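Local coordinates for Pre-mRNA splicing helicase-like protein (PDB 4RVQ) that probably remodels spliceosomal RNA as the helicase Brr2 in pre-mRNA splicing, with a noncanonical PWI domain that may mediate protein or RNA contacts, at residues R30-A35 with H39-S44; T109-M114 with W121-L126; E18-A21 with Q25-I28. One frame throughout, in Å; residues are numbered along the deposited sequence. Where two conformers were deposited one is given.

Interaction 1. Residues R30-A35 with H39-S44; sequences RVYPDA and HDKTTS
His39 N donates a hydrogen bond to Ala35 O at 3.2 Å, an early rung of the i to i+4 bonding of helix 35-50. The same oxygen lies 3.5 Å from His39 CB. Just before the helix, Asp34 occupies the N-cap position, and its OD2 accepts from Ile37 N in the first turn.

The second half of the contact is made by side chains. Lys41 and Tyr32 approach each other nearly at right angles, and the lysine passes its aliphatic end over one face of the phenol ring. Lys41 CE sits 3.7 Å from the centroid of the Tyr32 ring and 15° off its normal, a CH-pi contact, while Lys41 CD lies 3.7 Å from Tyr32 CE2. The lysine chain runs extended as far as CE and then bends at its last torsion (chi4 -65°). Lys41 NZ stays over the face, 5.0 Å from the Tyr32 centroid, close enough for a cation-pi interaction, but its hydrogen bond goes to Leu73 O. On the opposite face of the ring Val31 CG1 lies 3.3 Å above the plane, toward the rim, and the ring is thus sandwiched between two aliphatic groups. Tyr32 OH is hydrogen-bonded to Asp75 OD2, which should hold the ring against swinging about chi1. Replacing Tyr32 with an alanine would probably leave the methylenes of Lys41 without their aromatic support and Asp75 without its hydroxyl partner.

The chemistry is thus divided along the lysine: the CD and CE methylenes meet the ring face, while the ammonium, still over that face at longer range, bonds to the carbonyl of Leu73, consistent with a contact carried by dispersion and supplemented by electrostatics.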
loop_
_atom_site.group_PDB
_atom_site.type_symbol
_atom_site.label_atom_id
_atom_site.label_comp_id
_atom_site.label_asym_id
_atom_site.label_seq_id
_atom_site.Cartn_x
_atom_site.Cartn_y
_atom_site.Cartn_z
ATOM N N ARG A 30 13.695 2.205 2.322
ATOM C CA ARG A 30 14.299 2.972 3.397
ATOM C C ARG A 30 14.803 2.087 4.509
ATOM O O ARG A 30 15.729 2.469 5.209
ATOM C CB ARG A 30 13.295 3.939 3.954
ATOM C CG ARG A 30 12.997 5.009 2.961
ATOM C CD ARG A 30 12.586 6.314 3.594
ATOM N NE ARG A 30 12.076 7.203 2.559
ATOM C CZ ARG A 30 10.801 7.235 2.168
ATOM N NH1 ARG A 30 9.904 6.435 2.747
ATOM N NH2 ARG A 30 10.409 8.051 1.191
ATOM N N VAL A 31 14.206 0.899 4.658
ATOM C CA VAL A 31 14.599 -0.091 5.652
ATOM C C VAL A 31 15.520 -1.166 5.044
ATOM O O VAL A 31 16.391 -1.685 5.739
ATOM C CB VAL A 31 13.343 -0.816 6.251
ATOM C CG1 VAL A 31 13.776 -1.948 7.151
ATOM C CG2 VAL A 31 12.423 0.126 6.949
ATOM N N TYR A 32 15.306 -1.509 3.779
ATOM C CA TYR A 32 16.044 -2.547 3.075
ATOM C C TYR A 32 16.658 -1.925 1.826
ATOM O O TYR A 32 16.049 -1.923 0.757
ATOM C CB TYR A 32 15.100 -3.692 2.681
ATOM C CG TYR A 32 14.507 -4.384 3.889
ATOM C CD1 TYR A 32 15.240 -5.319 4.600
ATOM C CD2 TYR A 32 13.248 -4.057 4.353
ATOM C CE1 TYR A 32 14.718 -5.919 5.746
ATOM C CE2 TYR A 32 12.719 -4.654 5.482
ATOM C CZ TYR A 32 13.455 -5.559 6.179
ATOM O OH TYR A 32 12.935 -6.149 7.306
ATOM N N PRO A 33 17.860 -1.365 1.942
ATOM C CA PRO A 33 18.440 -0.651 0.791
ATOM C C PRO A 33 18.875 -1.552 -0.364
ATOM O O PRO A 33 19.064 -1.051 -1.466
ATOM C CB PRO A 33 19.656 0.045 1.417
ATOM C CG PRO A 33 20.009 -0.833 2.602
ATOM C CD PRO A 33 18.685 -1.246 3.156
ATOM N N ASP A 34 19.007 -2.845 -0.144
ATOM C CA ASP A 34 19.414 -3.729 -1.226
ATOM C C ASP A 34 18.340 -3.808 -2.272
ATOM O O ASP A 34 17.169 -4.012 -1.959
ATOM C CB ASP A 34 19.714 -5.131 -0.699
ATOM C CG ASP A 34 20.142 -6.055 -1.795
ATOM O OD1 ASP A 34 21.263 -5.852 -2.347
ATOM O OD2 ASP A 34 19.350 -6.940 -2.146
ATOM N N ALA A 35 18.719 -3.654 -3.544
ATOM C CA ALA A 35 17.729 -3.610 -4.617
ATOM C C ALA A 35 16.940 -4.902 -4.734
ATOM O O ALA A 35 15.730 -4.878 -4.924
ATOM C CB ALA A 35 18.408 -3.260 -5.936
ATOM N N HIS A 39 12.899 -5.383 -3.572
ATOM C CA HIS A 39 11.943 -5.742 -4.593
ATOM C C HIS A 39 11.178 -7.021 -4.189
ATOM O O HIS A 39 9.957 -7.093 -4.358
ATOM C CB HIS A 39 12.585 -5.893 -5.961
ATOM C CG HIS A 39 11.553 -6.097 -7.023
ATOM N ND1 HIS A 39 11.098 -7.340 -7.409
ATOM C CD2 HIS A 39 10.771 -5.204 -7.679
ATOM C CE1 HIS A 39 10.133 -7.208 -8.301
ATOM N NE2 HIS A 39 9.924 -5.921 -8.495
ATOM N N ASP A 40 11.897 -8.031 -3.672
ATOM C CA ASP A 40 11.215 -9.211 -3.161
ATOM C C ASP A 40 10.151 -8.829 -2.146
ATOM O O ASP A 40 9.032 -9.349 -2.183
ATOM C CB ASP A 40 12.198 -10.125 -2.435
ATOM C CG ASP A 40 13.052 -11.003 -3.339
ATOM O OD1 ASP A 40 12.846 -11.033 -4.568
ATOM O OD2 ASP A 40 13.954 -11.652 -2.769
ATOM N N LYS A 41 10.510 -7.949 -1.203
ATOM C CA LYS A 41 9.594 -7.598 -0.142
ATOM C C LYS A 41 8.398 -6.804 -0.674
ATOM O O LYS A 41 7.307 -6.893 -0.120
ATOM C CB LYS A 41 10.322 -6.880 0.982
ATOM C CG LYS A 41 11.319 -7.794 1.728
ATOM C CD LYS A 41 11.817 -7.293 3.066
ATOM C CE LYS A 41 12.795 -8.200 3.743
ATOM N NZ LYS A 41 12.222 -9.521 4.155
ATOM N N THR A 42 8.588 -6.024 -1.737
ATOM C CA THR A 42 7.495 -5.306 -2.366
ATOM C C THR A 42 6.489 -6.297 -2.949
ATOM O O THR A 42 5.289 -6.183 -2.724
ATOM C CB THR A 42 8.021 -4.346 -3.438
ATOM O OG1 THR A 42 8.927 -3.413 -2.856
ATOM C CG2 THR A 42 6.931 -3.587 -4.124
ATOM N N THR A 43 6.985 -7.252 -3.718
ATOM C CA THR A 43 6.127 -8.277 -4.291
ATOM C C THR A 43 5.350 -9.034 -3.215
ATOM O O THR A 43 4.129 -9.221 -3.318
ATOM C CB THR A 43 6.977 -9.260 -5.134
ATOM O OG1 THR A 43 7.617 -8.521 -6.168
ATOM C CG2 THR A 43 6.120 -10.340 -5.743
ATOM N N SER A 44 6.072 -9.433 -2.177
ATOM C CA SER A 44 5.427 -10.169 -1.092
ATOM C C SER A 44 4.411 -9.313 -0.335
ATOM O O SER A 44 3.308 -9.773 -0.013
ATOM C CB SER A 44 6.451 -10.695 -0.119
ATOM O OG SER A 44 7.288 -11.632 -0.752
#

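Interaction 2. Residues T109-M114 with W121-L126; sequences TIEREM and WILDEL
Glu111 and Leu123 mark the closest backbone approach between segments 109-114 and 121-126, with their CA atoms 7.6 Å apart. Both segments are helical. Their axes come within 10.5 Å of each other, and their N-to-C directions differ by 129°, so the chain reverses but the helices splay well away from strict antiparallel. No hydrogen bond joins 109-114 to 121-126, and the contact between them is mainly apolar.

Leu123 projects from its helix toward the other and divides its two methyls between separate targets. CD1 reaches the backbone, 3.7 Å from Glu111 O, while CD2 lies against the thioether of Met114, 3.9 Å from its SD. Met114 runs extended through CG and SD and then turns at its last torsion (chi3 72°), which brings CE between the two partners opposite: Met114 CE is 3.8 Å from Leu123 CD2 and also 3.8 Å from Ile122 CG2. The methionine and isoleucine side chains cross nearly at a right angle, with the isoleucine offering its CG2 branch rather than the longer CG1 arm, which lies over the ring of Trp121. Glu111 comes alongside with its aliphatic part, CG being 4.3 Å from Leu123 CD2, and its carboxylate bonds to Tyr127 OH, further along the second helix. Met114 also packs on Trp94 of helix 89-99, extending this apolar cluster into the body of the domain.

Two consecutive helices, 104-116 and 120-127, joined by only three residues and held by apolar side chains on their facing sides, form an open helical hairpin at the C-terminal end of this all-helical, PWI-like domain.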
loop_
_atom_site.group_PDB
_atom_site.type_symbol
_atom_site.label_atom_id
_atom_site.label_comp_id
_atom_site.label_asym_id
_atom_site.label_seq_id
_atom_site.Cartn_x
_atom_site.Cartn_y
_atom_site.Cartn_z
ATOM N N THR A 109 -10.196 -1.872 -16.746
ATOM C CA THR A 109 -10.500 -3.049 -15.972
ATOM C C THR A 109 -10.270 -2.795 -14.475
ATOM O O THR A 109 -11.111 -3.134 -13.628
ATOM C CB THR A 109 -9.649 -4.216 -16.458
ATOM O OG1 THR A 109 -10.084 -4.568 -17.773
ATOM C CG2 THR A 109 -9.780 -5.404 -15.562
ATOM N N ILE A 110 -9.124 -2.208 -14.156
ATOM C CA ILE A 110 -8.780 -1.924 -12.763
ATOM C C ILE A 110 -9.753 -0.926 -12.142
ATOM O O ILE A 110 -10.212 -1.107 -11.010
ATOM C CB ILE A 110 -7.313 -1.437 -12.618
ATOM C CG1 ILE A 110 -6.356 -2.588 -13.026
ATOM C CG2 ILE A 110 -7.063 -0.950 -11.230
ATOM C CD1 ILE A 110 -4.933 -2.140 -13.324
ATOM N N GLU A 111 -10.081 0.122 -12.875
ATOM C CA GLU A 111 -11.009 1.122 -12.372
ATOM C C GLU A 111 -12.384 0.518 -12.118
ATOM O O GLU A 111 -13.034 0.854 -11.092
ATOM C CB GLU A 111 -11.065 2.302 -13.353
ATOM C CG GLU A 111 -9.777 3.083 -13.380
ATOM C CD GLU A 111 -9.569 4.004 -14.569
ATOM O OE1 GLU A 111 -10.368 4.033 -15.517
ATOM O OE2 GLU A 111 -8.553 4.738 -14.549
ATOM N N ARG A 112 -12.868 -0.334 -13.012
ATOM C CA ARG A 112 -14.144 -0.995 -12.793
ATOM C C ARG A 112 -14.067 -1.911 -11.579
ATOM O O ARG A 112 -15.008 -1.928 -10.754
ATOM C CB ARG A 112 -14.555 -1.803 -14.010
ATOM C CG ARG A 112 -14.902 -1.011 -15.218
ATOM C CD ARG A 112 -15.331 -1.967 -16.305
ATOM N NE ARG A 112 -15.888 -1.296 -17.441
ATOM C CZ ARG A 112 -17.035 -1.627 -18.026
ATOM N NH1 ARG A 112 -17.750 -2.681 -17.617
ATOM N NH2 ARG A 112 -17.436 -0.926 -19.061
ATOM N N GLU A 113 -12.973 -2.662 -11.444
ATOM C CA GLU A 113 -12.838 -3.549 -10.293
ATOM C C GLU A 113 -12.801 -2.774 -8.989
ATOM O O GLU A 113 -13.441 -3.189 -8.007
ATOM C CB GLU A 113 -11.585 -4.433 -10.429
ATOM C CG GLU A 113 -11.709 -5.481 -11.540
ATOM C CD GLU A 113 -10.465 -6.356 -11.719
ATOM O OE1 GLU A 113 -9.427 -6.120 -11.079
ATOM O OE2 GLU A 113 -10.525 -7.317 -12.544
ATOM N N MET A 114 -12.099 -1.660 -8.962
ATOM C CA MET A 114 -12.090 -0.832 -7.777
ATOM C C MET A 114 -13.487 -0.374 -7.421
ATOM O O MET A 114 -13.878 -0.425 -6.258
ATOM C CB MET A 114 -11.157 0.357 -7.984
ATOM C CG MET A 114 -9.672 -0.006 -7.952
ATOM S SD MET A 114 -8.533 1.321 -8.312
ATOM C CE MET A 114 -8.708 2.252 -6.835
ATOM N N TRP A 121 -14.290 5.953 -3.538
ATOM C CA TRP A 121 -13.660 7.009 -2.769
ATOM C C TRP A 121 -12.191 7.205 -3.134
ATOM O O TRP A 121 -11.691 8.312 -3.136
ATOM C CB TRP A 121 -13.823 6.763 -1.263
ATOM C CG TRP A 121 -13.004 5.707 -0.641
ATOM C CD1 TRP A 121 -13.319 4.356 -0.489
ATOM C CD2 TRP A 121 -11.713 5.879 -0.048
ATOM N NE1 TRP A 121 -12.280 3.705 0.136
ATOM C CE2 TRP A 121 -11.293 4.611 0.441
ATOM C CE3 TRP A 121 -10.895 6.988 0.149
ATOM C CZ2 TRP A 121 -10.085 4.437 1.100
ATOM C CZ3 TRP A 121 -9.713 6.811 0.796
ATOM C CH2 TRP A 121 -9.321 5.539 1.269
ATOM N N ILE A 122 -11.506 6.107 -3.457
ATOM C CA ILE A 122 -10.099 6.186 -3.837
ATOM C C ILE A 122 -9.941 6.803 -5.222
ATOM O O ILE A 122 -9.075 7.657 -5.426
ATOM C CB ILE A 122 -9.411 4.815 -3.764
ATOM C CG1 ILE A 122 -9.504 4.261 -2.332
ATOM C CG2 ILE A 122 -7.975 4.925 -4.248
ATOM C CD1 ILE A 122 -8.832 2.896 -2.176
ATOM N N LEU A 123 -10.777 6.401 -6.150
ATOM C CA LEU A 123 -10.769 6.990 -7.473
ATOM C C LEU A 123 -11.115 8.473 -7.441
ATOM O O LEU A 123 -10.537 9.261 -8.181
ATOM C CB LEU A 123 -11.695 6.234 -8.409
ATOM C CG LEU A 123 -11.251 4.806 -8.683
ATOM C CD1 LEU A 123 -12.333 4.056 -9.469
ATOM C CD2 LEU A 123 -9.883 4.761 -9.411
ATOM N N ASP A 124 -12.068 8.868 -6.574
ATOM C CA ASP A 124 -12.378 10.276 -6.422
ATOM C C ASP A 124 -11.183 11.041 -5.911
ATOM O O ASP A 124 -10.896 12.159 -6.357
ATOM C CB ASP A 124 -13.523 10.462 -5.434
ATOM C CG ASP A 124 -14.880 10.130 -6.004
ATOM O OD1 ASP A 124 -15.053 9.980 -7.218
ATOM O OD2 ASP A 124 -15.839 10.056 -5.199
ATOM N N GLU A 125 -10.446 10.461 -4.979
ATOM C CA GLU A 125 -9.245 11.110 -4.478
ATOM C C GLU A 125 -8.216 11.257 -5.611
ATOM O O GLU A 125 -7.579 12.304 -5.780
ATOM C CB GLU A 125 -8.661 10.248 -3.362
ATOM C CG GLU A 125 -8.200 10.972 -2.241
ATOM C CD GLU A 125 -7.603 10.207 -1.107
ATOM O OE1 GLU A 125 -8.225 10.196 -0.036
ATOM O OE2 GLU A 125 -6.493 9.761 -1.160
ATOM N N LEU A 126 -8.020 10.184 -6.375
ATOM C CA LEU A 126 -6.974 10.176 -7.399
ATOM C C LEU A 126 -7.275 11.172 -8.515
ATOM O O LEU A 126 -6.409 11.941 -8.910
ATOM C CB LEU A 126 -6.845 8.775 -7.982
ATOM C CG LEU A 126 -5.774 8.589 -9.036
ATOM C CD1 LEU A 126 -4.412 8.873 -8.428
ATOM C CD2 LEU A 126 -5.843 7.206 -9.616
#

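Interaction 3. Residues E18-A21 with Q25-I28; sequences EIDA and QRQI
An inverse gamma turn centred on Ile19 leads into Asp20, whose carboxylate meets Arg26 of helix 23-29 in a bidentate salt bridge. The guanidinium grips end-on: Arg26 NH2 lies 2.6 Å from Asp20 OD1, and Arg26 NH1 is 2.7 Å from Asp20 OD2. Both bonds are nearly straight and use the syn lone pairs, and the two flat groups are only 11° from coplanar. The arginine was modelled in two conformers, and the grip described is that of one. Asp20 CG sits between the backbone N and the carbonyl carbon (chi1 59°), a rotation that lets OD2 also accept from Tyr22 N. That second bond closes an Asx turn directly ahead of the helix, and the same carboxylate thereby serves both the lead-in loop and the side chain of Arg26 in the first turn of helix 23-29. Beside the bridge, two waters join the segments. One donates to Ala21 O at 3.2 Å and accepts from Gln25 N at 2.9 Å. The other donates to Gln25 OE1 at 2.8 Å, with a weak bond back to Ala21 O. Ala21 O additionally accepts from Arg100 NE, while Gln25 NE2 turns to Gln38 OE1 on helix 35-50.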
loop_
_atom_site.group_PDB
_atom_site.type_symbol
_atom_site.label_atom_id
_atom_site.label_comp_id
_atom_site.label_asym_id
_atom_site.label_seq_id
_atom_site.Cartn_x
_atom_site.Cartn_y
_atom_site.Cartn_z
ATOM N N GLU A 18 -0.048 10.264 -4.292
ATOM C CA GLU A 18 1.313 9.969 -3.862
ATOM C C GLU A 18 1.738 8.566 -4.270
ATOM O O GLU A 18 2.926 8.287 -4.310
ATOM C CB GLU A 18 1.461 10.134 -2.355
ATOM C CG GLU A 18 1.156 11.520 -1.878
ATOM C CD GLU A 18 1.470 11.680 -0.418
ATOM O OE1 GLU A 18 2.682 11.650 -0.071
ATOM O OE2 GLU A 18 0.529 11.814 0.421
ATOM N N ILE A 19 0.800 7.667 -4.499
ATOM C CA ILE A 19 1.121 6.256 -4.697
ATOM C C ILE A 19 1.422 5.972 -6.156
ATOM O O ILE A 19 0.578 5.510 -6.901
ATOM C CB ILE A 19 0.060 5.331 -4.083
ATOM C CG1 ILE A 19 -0.101 5.674 -2.575
ATOM C CG2 ILE A 19 0.474 3.858 -4.253
ATOM C CD1 ILE A 19 -1.036 4.816 -1.812
ATOM N N ASP A 20 2.633 6.342 -6.563
ATOM C CA ASP A 20 3.155 6.018 -7.867
ATOM C C ASP A 20 3.521 4.536 -7.905
ATOM O O ASP A 20 3.419 3.785 -6.910
ATOM C CB ASP A 20 4.356 6.909 -8.192
ATOM C CG ASP A 20 5.450 6.740 -7.187
ATOM O OD1 ASP A 20 5.288 7.292 -6.094
ATOM O OD2 ASP A 20 6.461 6.016 -7.473
ATOM N N ALA A 21 3.981 4.073 -9.077
ATOM C CA ALA A 21 4.324 2.680 -9.303
ATOM C C ALA A 21 5.384 2.138 -8.348
ATOM O O ALA A 21 5.435 0.913 -8.156
ATOM C CB ALA A 21 4.834 2.527 -10.728
ATOM N N GLN A 25 7.768 0.245 -2.898
ATOM C CA GLN A 25 9.162 -0.143 -2.934
ATOM C C GLN A 25 10.032 0.894 -2.248
ATOM O O GLN A 25 10.998 0.548 -1.552
ATOM C CB GLN A 25 9.579 -0.392 -4.378
ATOM C CG GLN A 25 10.963 -0.983 -4.449
ATOM C CD GLN A 25 11.363 -1.460 -5.829
ATOM O OE1 GLN A 25 10.518 -1.701 -6.679
ATOM N NE2 GLN A 25 12.647 -1.613 -6.032
ATOM N N ARG A 26 9.737 2.186 -2.435
ATOM C CA ARG A 26 10.513 3.234 -1.764
ATOM C C ARG A 26 10.315 3.220 -0.277
ATOM O O ARG A 26 11.272 3.437 0.464
ATOM C CB ARG A 26 10.195 4.642 -2.233
ATOM C CG ARG A 26 10.698 4.967 -3.566
ATOM C CD ARG A 26 10.657 6.484 -3.842
ATOM N NE ARG A 26 9.331 7.075 -3.661
ATOM C CZ ARG A 26 8.325 6.978 -4.526
ATOM N NH1 ARG A 26 8.468 6.336 -5.678
ATOM N NH2 ARG A 26 7.154 7.527 -4.242
ATOM N N GLN A 27 9.101 2.937 0.194
ATOM C CA GLN A 27 8.936 2.874 1.647
ATOM C C GLN A 27 9.740 1.715 2.209
ATOM O O GLN A 27 10.380 1.842 3.252
ATOM C CB GLN A 27 7.481 2.701 2.052
ATOM C CG GLN A 27 6.502 3.622 1.405
ATOM C CD GLN A 27 7.013 5.051 1.322
ATOM O OE1 GLN A 27 7.273 5.675 2.357
ATOM N NE2 GLN A 27 7.145 5.587 0.102
ATOM N N ILE A 28 9.698 0.565 1.550
ATOM C CA ILE A 28 10.426 -0.603 2.000
ATOM C C ILE A 28 11.929 -0.382 1.868
ATOM O O ILE A 28 12.707 -0.786 2.745
ATOM C CB ILE A 28 9.968 -1.806 1.173
ATOM C CG1 ILE A 28 8.517 -2.145 1.538
ATOM C CG2 ILE A 28 10.927 -2.985 1.367
ATOM C CD1 ILE A 28 7.916 -3.290 0.701
HETATM O O HOH W 1 6.120 -0.132 -5.256
HETATM O O HOH W 2 7.725 -1.448 -7.182
#

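From the N terminus, interaction 3 comes first, closing the short link between the loop at 18-21 and helix 23-29. Interaction 1 follows, closing the turn from the loop after that helix into helix 35-50. These two touch: Thr42 and His39 pack on Gln25, and Ile28 packs on Thr42 and Lys41, so helix 23-29 packs against helix 35-50. After helices 63-73, 79-87 and 89-99, interaction 2 closes the final pair, 104-116 with 120-127. All three are local closures in series, neither nested nor crossed. Interactions 1 and 2 lie on opposite sides of the chain's centre, their nearest atoms about 15 Å apart.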